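Local atomic coordinates of tungsten-containing formylmethanofuran dehydrogenase 2 subunit C (Methanothermobacter wolfeii, PDB entry 5T5I), a protein that serves as a beta-helical subunit of the tungsten enzyme that interconverts carbon dioxide and formylmethanofuran in methanogenesis, probably without housing the redox metal centre. Residues A117-R122 with V136-R141; M96-G101 with G111-W116. All blocks are in the same frame, centred on the assembly; numbering follows the deposited sequence.

In the fold
Both interactions join loops of successive coils in a parallel beta-helix, and their centres lie about 9 Å apart. Interaction 2 comes first along the chain, linking the loop after strand 87-90 to the loop after strand 106-109; interaction 1 then links that second loop to the one after strand 125-128. The shared middle loop fuses them. G118 N lies 2.8 Å from V98 O and Q119 O lies 2.7 Å from G101 N, both probable hydrogen bonds, while S138 packs on W116 and Q119 on Y97. Together they carry coil-to-coil bonding through the loops, toward a calcium site shared with another protein chain.

Interaction 1 (A117-R122 with V136-R141); sequences AGQDMR and VGSSYR. With CA (calcium ion), chain B.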
# COMPACT_ATOMS: atom_id res chain seq x y z
N ALA C 117 4.95 -40.62 17.95
CA ALA C 117 3.93 -41.66 18.13
C ALA C 117 3.85 -42.41 16.80
O ALA C 117 3.68 -41.78 15.75
CB ALA C 117 2.59 -41.04 18.47
N GLY C 118 4.06 -43.72 16.83
CA GLY C 118 4.04 -44.51 15.60
C GLY C 118 5.19 -44.25 14.64
O GLY C 118 5.08 -44.56 13.45
N GLN C 119 6.33 -43.73 15.12
CA GLN C 119 7.51 -43.53 14.26
C GLN C 119 7.89 -44.88 13.64
O GLN C 119 7.87 -45.90 14.34
CB GLN C 119 8.69 -43.01 15.08
CG GLN C 119 10.02 -42.85 14.30
CD GLN C 119 11.12 -42.40 15.23
OE1 GLN C 119 11.21 -42.87 16.37
NE2 GLN C 119 11.94 -41.44 14.82
N ASP C 120 8.18 -44.91 12.32
CA ASP C 120 8.56 -46.15 11.60
C ASP C 120 7.51 -47.31 11.69
O ASP C 120 7.89 -48.47 11.60
CB ASP C 120 9.93 -46.67 12.09
CG ASP C 120 11.09 -45.79 11.71
OD1 ASP C 120 11.15 -45.38 10.54
OD2 ASP C 120 11.97 -45.59 12.56
N MET C 121 6.22 -47.00 11.83
CA MET C 121 5.18 -48.03 11.95
C MET C 121 5.14 -48.92 10.70
O MET C 121 5.32 -48.42 9.58
CB MET C 121 3.82 -47.36 12.17
CG MET C 121 2.69 -48.29 12.54
SD MET C 121 1.19 -47.31 12.82
CE MET C 121 0.14 -48.52 13.62
N ARG C 122 4.96 -50.23 10.90
CA ARG C 122 4.87 -51.22 9.82
C ARG C 122 3.44 -51.79 9.68
O ARG C 122 3.06 -52.17 8.57
CB ARG C 122 5.87 -52.37 10.02
CG ARG C 122 7.22 -52.01 10.68
CD ARG C 122 8.38 -51.94 9.73
NE ARG C 122 8.29 -50.76 8.87
CZ ARG C 122 9.20 -49.79 8.74
NH1 ARG C 122 10.34 -49.84 9.43
NH2 ARG C 122 8.99 -48.77 7.92
N VAL C 136 4.22 -37.49 14.11
CA VAL C 136 3.31 -38.62 14.18
C VAL C 136 3.60 -39.44 12.91
O VAL C 136 3.59 -38.86 11.82
CB VAL C 136 1.81 -38.22 14.20
CG1 VAL C 136 0.92 -39.45 14.14
CG2 VAL C 136 1.47 -37.38 15.43
N GLY C 137 3.87 -40.73 13.06
CA GLY C 137 4.14 -41.62 11.93
C GLY C 137 5.30 -41.20 11.04
O GLY C 137 5.22 -41.36 9.83
N SER C 138 6.37 -40.67 11.63
CA SER C 138 7.55 -40.18 10.90
C SER C 138 8.63 -41.26 10.69
O SER C 138 8.49 -42.40 11.12
CB SER C 138 8.17 -39.02 11.67
OG SER C 138 8.88 -39.53 12.79
N SER C 139 9.73 -40.86 10.05
CA SER C 139 10.92 -41.68 9.89
C SER C 139 11.91 -41.32 11.04
O SER C 139 11.58 -40.52 11.91
CB SER C 139 11.59 -41.39 8.54
OG SER C 139 12.22 -40.12 8.47
N TYR C 140 13.10 -41.92 11.02
CA TYR C 140 14.18 -41.61 11.95
C TYR C 140 15.15 -40.65 11.24
O TYR C 140 15.25 -40.68 10.01
CB TYR C 140 14.93 -42.88 12.38
CG TYR C 140 16.10 -42.61 13.30
CD1 TYR C 140 15.90 -42.18 14.61
CD2 TYR C 140 17.41 -42.75 12.86
CE1 TYR C 140 16.98 -41.88 15.44
CE2 TYR C 140 18.49 -42.46 13.68
CZ TYR C 140 18.27 -42.02 14.98
OH TYR C 140 19.37 -41.76 15.77
N ARG C 141 15.86 -39.80 12.01
CA ARG C 141 16.88 -38.87 11.48
C ARG C 141 17.80 -39.54 10.45
O ARG C 141 18.27 -40.66 10.67
CB ARG C 141 17.78 -38.31 12.59
CG ARG C 141 17.06 -37.56 13.74
CD ARG C 141 16.04 -36.54 13.25
NE ARG C 141 15.47 -35.75 14.35
CZ ARG C 141 14.61 -34.74 14.19
NH1 ARG C 141 14.21 -34.37 12.97
NH2 ARG C 141 14.16 -34.08 15.24
CA CA B . 14.46 -38.77 7.95
O HOH W 1 13.28 -44.44 9.38
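A117 and V136, 5.0 Å apart between CA atoms, begin two irregular backbones whose touching parts run 42° apart. G137 N donates to A117 O at 2.9 Å, nearly straight, and D120 N donates to S138 O at 2.8 Å. Between these two bonds, G137 CA sends a CA-H...O contact to G118 O. That same oxygen accepts M121 N within its own segment, closing a type II beta turn from G118 to M121; the turn presents D120 N to the next coil.

Q119 reaches across with its side chain. CG is anti to the backbone N (chi1 176°) and the chain continues extended, bringing NE2 to S139 O at 3.1 Å. The acceptor lies in the plane of the Q119 amide, but the donor stands above the carbonyl plane of S139. S138 OG grips the same oxygen from within its segment, in the carbonyl plane and on a lone pair, so two donors hold S139 O. Beyond this bond, NE2 lies near the plane of the Y140 ring, at its edge, 4.0 Å from CD1. D120 crosses Y140 at a slant, its carboxylate and the ring 47° apart; a water accepts from Y140 N at 3.0 Å and lies close to D120 OD1, bridging the segments. S139 OG binds the calcium ion at 2.7 Å and hydrogen-bonds E164; D143 O and an acidic side chain of another protein chain also bind the ion, while Y140 OH bonds to that chain's backbone.

The contact joins loops of adjacent beta-helix coils, the first preceding strand 125-128 and the second following it. A117 packs on I128 of that strand, and V136 turns onto I152 of strand 151-154.

Interaction 2 (M96-G101 with G111-W116); sequences MYVGAG and GNAGSW
A113 CB meets V98 CG1 at 4.3 Å, an apolar touch at the start of the contact. Next along the chain, G114 has no side chain, and its CA comes within 4.3 Å of M96 CA. Its carbonyl oxygen accepts a hydrogen bond from a water that in turn accepts one from V98 N, bridging the two backbones. S115 O accepts the one direct hydrogen bond across the segments, from Y97 N at 3.1 Å, and M96 CB packs close beside that oxygen. S115 OG turns to other partners, D134 N and S94 of subunit fwdD.

W116 buries more of its surface against the other segment than any other residue here. Its CG is anti to the carbonyl carbon (chi1 -66°), as is that of Y97, and the two side chains lie side by side, pointing the same way. The rings are near parallel, 13° apart, but slid so far that they barely overlap. The closest touch is Y97 CD1 on W116 CB at 3.6 Å, with Y97 CE1 near the indole atoms CG, CD2 and CE3. Y97 OH, which hydrogen-bonds an acidic side chain of another protein chain, sits above the indole rim. S115 CB lies over the rim of the opposite face. M96 SD approaches the indole edge in plane, 3.9 Å from CZ3, a Met-aromatic contact.

Within the parallel beta-helix, the contact flanks strand 106-109, joining the loop before it to the loop after. Y135, beyond strand 125-128, meets W116 nearly parallel, extending the aromatic row by one coil.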
# COMPACT_ATOMS: atom_id res chain seq x y z
N MET C 96 7.08 -39.91 24.66
CA MET C 96 7.44 -40.12 23.26
C MET C 96 7.47 -41.59 22.83
O MET C 96 7.52 -42.48 23.67
CB MET C 96 8.83 -39.52 23.00
CG MET C 96 8.91 -38.01 23.20
SD MET C 96 10.63 -37.47 23.33
CE MET C 96 10.41 -35.79 23.81
N TYR C 97 7.50 -41.81 21.51
CA TYR C 97 7.70 -43.12 20.86
C TYR C 97 6.63 -44.18 21.11
O TYR C 97 6.94 -45.37 20.99
CB TYR C 97 9.07 -43.70 21.24
CG TYR C 97 10.23 -42.75 21.04
CD1 TYR C 97 10.67 -42.42 19.76
CD2 TYR C 97 10.93 -42.23 22.13
CE1 TYR C 97 11.75 -41.57 19.57
CE2 TYR C 97 12.02 -41.39 21.94
CZ TYR C 97 12.42 -41.05 20.66
OH TYR C 97 13.49 -40.21 20.46
N VAL C 98 5.39 -43.80 21.40
CA VAL C 98 4.36 -44.82 21.64
C VAL C 98 4.14 -45.63 20.36
O VAL C 98 3.99 -45.06 19.27
CB VAL C 98 3.03 -44.27 22.22
CG1 VAL C 98 2.24 -43.46 21.20
CG2 VAL C 98 2.18 -45.41 22.78
N GLY C 99 4.24 -46.95 20.47
CA GLY C 99 4.09 -47.85 19.34
C GLY C 99 5.11 -47.69 18.22
O GLY C 99 4.85 -48.12 17.10
N ALA C 100 6.29 -47.09 18.51
CA ALA C 100 7.32 -46.89 17.49
C ALA C 100 7.74 -48.24 16.87
O ALA C 100 8.03 -49.19 17.60
CB ALA C 100 8.54 -46.19 18.08
N GLY C 101 7.68 -48.34 15.55
CA GLY C 101 8.06 -49.56 14.85
C GLY C 101 7.13 -50.75 15.02
O GLY C 101 7.49 -51.86 14.65
N GLY C 111 -5.43 -40.36 26.86
CA GLY C 111 -4.99 -38.99 27.01
C GLY C 111 -4.17 -38.52 25.82
O GLY C 111 -4.46 -38.90 24.68
N ASN C 112 -3.13 -37.72 26.09
CA ASN C 112 -2.23 -37.19 25.06
C ASN C 112 -1.00 -38.09 24.87
O ASN C 112 -0.67 -38.89 25.74
CB ASN C 112 -1.77 -35.78 25.42
CG ASN C 112 -2.90 -34.84 25.74
OD1 ASN C 112 -3.89 -34.77 25.01
ND2 ASN C 112 -2.82 -34.16 26.88
N ALA C 113 -0.32 -37.92 23.72
CA ALA C 113 0.92 -38.63 23.39
C ALA C 113 2.01 -37.63 22.99
O ALA C 113 1.71 -36.60 22.39
CB ALA C 113 0.70 -39.61 22.25
N GLY C 114 3.25 -37.95 23.32
CA GLY C 114 4.40 -37.12 22.97
C GLY C 114 4.78 -37.28 21.51
O GLY C 114 4.07 -37.95 20.74
N SER C 115 5.92 -36.69 21.13
CA SER C 115 6.40 -36.77 19.76
C SER C 115 6.82 -38.19 19.38
O SER C 115 7.10 -39.02 20.24
CB SER C 115 7.58 -35.81 19.54
OG SER C 115 7.16 -34.48 19.79
N TRP C 116 6.81 -38.47 18.07
CA TRP C 116 7.20 -39.77 17.48
C TRP C 116 6.23 -40.92 17.79
O TRP C 116 6.63 -42.09 17.78
CB TRP C 116 8.66 -40.13 17.83
CG TRP C 116 9.63 -39.18 17.21
CD1 TRP C 116 9.91 -39.04 15.88
CD2 TRP C 116 10.40 -38.18 17.89
NE1 TRP C 116 10.78 -38.00 15.69
CE2 TRP C 116 11.11 -37.46 16.90
CE3 TRP C 116 10.57 -37.83 19.23
CZ2 TRP C 116 11.98 -36.41 17.22
CZ3 TRP C 116 11.40 -36.76 19.54
CH2 TRP C 116 12.11 -36.07 18.55
O HOH W 2 4.32 -40.91 21.64